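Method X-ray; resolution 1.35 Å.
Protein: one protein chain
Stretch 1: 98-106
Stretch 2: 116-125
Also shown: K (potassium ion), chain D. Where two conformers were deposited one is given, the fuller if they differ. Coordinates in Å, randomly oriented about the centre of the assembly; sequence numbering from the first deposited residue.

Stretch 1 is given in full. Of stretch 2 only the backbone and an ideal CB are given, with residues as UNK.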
# COMPACT_ATOMS: atom_id res chain seq x y z
N ARG A 98 -14.16 -9.38 -15.34
CA ARG A 98 -14.10 -10.64 -14.61
C ARG A 98 -12.83 -11.43 -14.95
O ARG A 98 -12.36 -12.25 -14.16
CB ARG A 98 -15.35 -11.47 -14.93
CG ARG A 98 -16.64 -10.77 -14.56
CD ARG A 98 -17.87 -11.49 -15.09
NE ARG A 98 -17.79 -11.76 -16.52
CZ ARG A 98 -18.17 -10.92 -17.47
NH1 ARG A 98 -18.68 -9.73 -17.16
NH2 ARG A 98 -18.06 -11.26 -18.75
N THR A 99 -12.24 -11.13 -16.10
CA THR A 99 -11.10 -11.87 -16.64
C THR A 99 -9.79 -11.25 -16.19
O THR A 99 -9.60 -10.06 -16.37
CB THR A 99 -11.17 -11.87 -18.18
OG1 THR A 99 -12.43 -12.43 -18.59
CG2 THR A 99 -10.02 -12.65 -18.83
N PRO A 100 -8.86 -12.07 -15.64
CA PRO A 100 -7.54 -11.55 -15.28
C PRO A 100 -6.81 -10.95 -16.47
O PRO A 100 -6.91 -11.47 -17.61
CB PRO A 100 -6.81 -12.81 -14.79
CG PRO A 100 -7.90 -13.66 -14.21
CD PRO A 100 -9.04 -13.46 -15.19
N VAL A 101 -6.08 -9.86 -16.20
CA VAL A 101 -5.32 -9.15 -17.23
C VAL A 101 -3.88 -9.02 -16.74
O VAL A 101 -3.64 -8.48 -15.64
CB VAL A 101 -5.92 -7.75 -17.50
CG1 VAL A 101 -5.04 -6.97 -18.47
CG2 VAL A 101 -7.34 -7.89 -18.10
N ILE A 102 -2.94 -9.50 -17.54
CA ILE A 102 -1.52 -9.36 -17.28
C ILE A 102 -0.90 -8.44 -18.33
O ILE A 102 -1.10 -8.65 -19.53
CB ILE A 102 -0.81 -10.74 -17.37
CG1 ILE A 102 -1.41 -11.74 -16.37
CG2 ILE A 102 0.72 -10.58 -17.16
CD1 ILE A 102 -0.95 -13.21 -16.60
N ALA A 103 -0.20 -7.40 -17.88
CA ALA A 103 0.53 -6.51 -18.78
C ALA A 103 1.97 -6.99 -18.89
O ALA A 103 2.74 -6.97 -17.89
CB ALA A 103 0.44 -5.07 -18.31
N ALA A 104 2.30 -7.46 -20.09
CA ALA A 104 3.67 -7.86 -20.43
C ALA A 104 4.34 -6.62 -21.00
O ALA A 104 4.28 -6.35 -22.21
CB ALA A 104 3.64 -9.03 -21.44
N VAL A 105 4.91 -5.83 -20.09
CA VAL A 105 5.48 -4.52 -20.42
C VAL A 105 6.90 -4.76 -20.92
O VAL A 105 7.88 -4.74 -20.17
CB VAL A 105 5.40 -3.54 -19.24
CG1 VAL A 105 5.88 -2.18 -19.65
CG2 VAL A 105 3.94 -3.44 -18.72
N ASN A 106 6.98 -5.04 -22.22
CA ASN A 106 8.20 -5.53 -22.87
C ASN A 106 9.24 -4.46 -23.17
O ASN A 106 10.31 -4.76 -23.69
CB ASN A 106 7.83 -6.23 -24.18
CG ASN A 106 7.03 -5.34 -25.08
OD1 ASN A 106 5.88 -5.02 -24.78
ND2 ASN A 106 7.65 -4.87 -26.19
N UNK A 116 -2.19 3.29 -18.42
CA UNK A 116 -3.01 2.15 -18.87
C UNK A 116 -2.45 0.81 -18.41
O UNK A 116 -3.23 -0.12 -18.12
CB UNK A 116 -3.12 2.15 -20.40
N UNK A 117 -1.13 0.66 -18.36
CA UNK A 117 -0.55 -0.58 -17.83
C UNK A 117 -0.90 -0.78 -16.37
O UNK A 117 -1.05 -1.93 -15.91
CB UNK A 117 0.97 -0.57 -18.00
N UNK A 118 -1.07 0.33 -15.64
CA UNK A 118 -1.45 0.24 -14.22
C UNK A 118 -2.87 -0.31 -14.02
O UNK A 118 -3.23 -0.62 -12.89
CB UNK A 118 -1.34 1.62 -13.57
N UNK A 119 -3.67 -0.44 -15.08
CA UNK A 119 -5.01 -1.04 -14.91
C UNK A 119 -4.93 -2.55 -14.77
O UNK A 119 -5.89 -3.16 -14.28
CB UNK A 119 -5.91 -0.68 -16.09
N UNK A 120 -3.84 -3.17 -15.25
CA UNK A 120 -3.73 -4.63 -15.24
C UNK A 120 -3.59 -5.17 -13.81
O UNK A 120 -3.14 -4.46 -12.89
CB UNK A 120 -2.54 -5.07 -16.09
N UNK A 121 -3.99 -6.42 -13.61
CA UNK A 121 -3.82 -7.05 -12.30
C UNK A 121 -2.35 -7.24 -11.94
O UNK A 121 -1.95 -7.08 -10.78
CB UNK A 121 -4.54 -8.40 -12.27
N UNK A 122 -1.58 -7.60 -12.96
CA UNK A 122 -0.21 -8.07 -12.79
C UNK A 122 0.63 -7.41 -13.89
O UNK A 122 0.18 -7.29 -15.04
CB UNK A 122 -0.13 -9.60 -12.85
N UNK A 123 1.83 -6.95 -13.54
CA UNK A 123 2.77 -6.35 -14.50
C UNK A 123 4.13 -7.04 -14.41
O UNK A 123 4.68 -7.22 -13.33
CB UNK A 123 2.92 -4.85 -14.24
N UNK A 124 4.65 -7.38 -15.59
CA UNK A 124 6.03 -7.84 -15.71
C UNK A 124 6.72 -6.81 -16.61
O UNK A 124 6.23 -6.55 -17.73
CB UNK A 124 6.12 -9.26 -16.28
N UNK A 125 7.80 -6.22 -16.10
CA UNK A 125 8.50 -5.13 -16.82
C UNK A 125 9.88 -5.52 -17.32
O UNK A 125 10.62 -6.25 -16.66
CB UNK A 125 8.63 -3.91 -15.91
K K D . -13.66 -14.13 -20.56

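Position 116 has helical backbone angles (-67/-35), and its ideal CB finds nothing of stretch 1 within 5.5 Å, so stretch 1 sets no preference. It is Leu116.

At position 117 CA-to-CB points toward stretch 1, and the ideal CB lies 4.2 Å from Val105 CG2 and 4.5 Å from Ala103 CB. That setting is apolar and shallow, suited to a small side chain. Ala117 fits.

Positions 118 and 119 continue the type I turn that runs from 117 to 120. Neither ideal CB meets stretch 1 within 5.5 Å, and many residues would serve. They are Leu118 and His119, neither in contact with stretch 1.

Position 120 closes the turn with extended angles (-69/155) and points toward stretch 1. Its ideal CB is already 3.6 Å from Val101 O and 3.7 Å from Ala103 CB, which favours a small residue. Ala120 packs its CB 3.9 Å from Val101 CG1.

At position 121 the backbone N can reach Val101 O, while the amide of Val101 has no partner in the visible backbone of stretch 2. An acceptor of short reach is called for: Asp, Asn or perhaps Ser. In Asp121 (chi1 m), OD2 accepts from Val101 N at 2.8 Å with an N-H...acceptor angle of 166°, and its own N donates to Val101 O at 2.9 Å.

From 122 the strands run parallel, 12° between their directions. The ideal CB of 122 is 4.3 Å from Ile102 CG1, on the face carrying Ile102 and Ala104; a branched apolar residue suits. Ile122 sets CG2 4.2 Å from Ile102 CG2, and its O accepts from Ala103 N at 2.9 Å.

Position 123 turns to the face of Ala103 and Val105, its ideal CB 4.8 Å from Val105 CG2. An apolar residue, or a long one with an aliphatic stem, would fit. Arg123 lays CG 3.9 Å from Ala103 CB, then leads away: NH1 donates to Ala117 O at 2.9 Å and to Ala120 O at 2.8 Å.

The ideal CB of 124 is 5.0 Å from Ala104 CA, beside a small side chain that leaves room for a beta-branched or larger apolar residue. Ile124 occupies it; its N donates to Ala103 O at 3.0 Å and its O accepts from Val105 N at 2.8 Å.

Position 125 shares Val105's face, its ideal CB 4.4 Å from Val105 O, so Leu, Ile, Val or Met could cover that valine. Leu125 brings CD1 to 3.7 Å from Val105 CB.

Stretch 2 (116-125) LALHADIRIL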
# COMPACT_ATOMS: atom_id res chain seq x y z
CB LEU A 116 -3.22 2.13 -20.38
CG LEU A 116 -4.12 3.26 -20.83
CD1 LEU A 116 -4.11 3.29 -22.32
CD2 LEU A 116 -5.55 3.15 -20.30
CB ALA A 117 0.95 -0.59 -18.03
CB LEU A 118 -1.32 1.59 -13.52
CG LEU A 118 0.07 2.21 -13.47
CD1 LEU A 118 -0.02 3.54 -12.71
CD2 LEU A 118 1.14 1.29 -12.83
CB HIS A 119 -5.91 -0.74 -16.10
CG HIS A 119 -6.29 0.69 -16.24
ND1 HIS A 119 -7.13 1.12 -17.24
CD2 HIS A 119 -5.96 1.78 -15.52
CE1 HIS A 119 -7.30 2.43 -17.13
NE2 HIS A 119 -6.60 2.85 -16.09
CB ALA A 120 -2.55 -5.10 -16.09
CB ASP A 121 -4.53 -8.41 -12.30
CG ASP A 121 -5.98 -8.29 -12.63
OD1 ASP A 121 -6.67 -7.48 -11.95
OD2 ASP A 121 -6.45 -8.97 -13.56
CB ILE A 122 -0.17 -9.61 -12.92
CG1 ILE A 122 -0.98 -10.26 -11.78
CG2 ILE A 122 1.30 -10.15 -13.00
CD1 ILE A 122 -1.43 -11.74 -12.06
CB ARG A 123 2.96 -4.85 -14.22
CG ARG A 123 1.91 -3.97 -14.88
CD ARG A 123 1.88 -2.53 -14.32
NE ARG A 123 1.52 -2.55 -12.91
CZ ARG A 123 0.31 -2.83 -12.45
NH1 ARG A 123 -0.72 -3.02 -13.28
NH2 ARG A 123 0.15 -2.95 -11.15
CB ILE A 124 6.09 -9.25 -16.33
CG1 ILE A 124 5.33 -10.25 -15.44
CG2 ILE A 124 7.57 -9.69 -16.52
CD1 ILE A 124 5.26 -11.66 -16.08
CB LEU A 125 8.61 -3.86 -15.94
CG LEU A 125 7.47 -2.84 -16.00
CD1 LEU A 125 6.13 -3.42 -15.57
CD2 LEU A 125 7.81 -1.62 -15.12
O HOH W 1 -15.34 -15.52 -18.93
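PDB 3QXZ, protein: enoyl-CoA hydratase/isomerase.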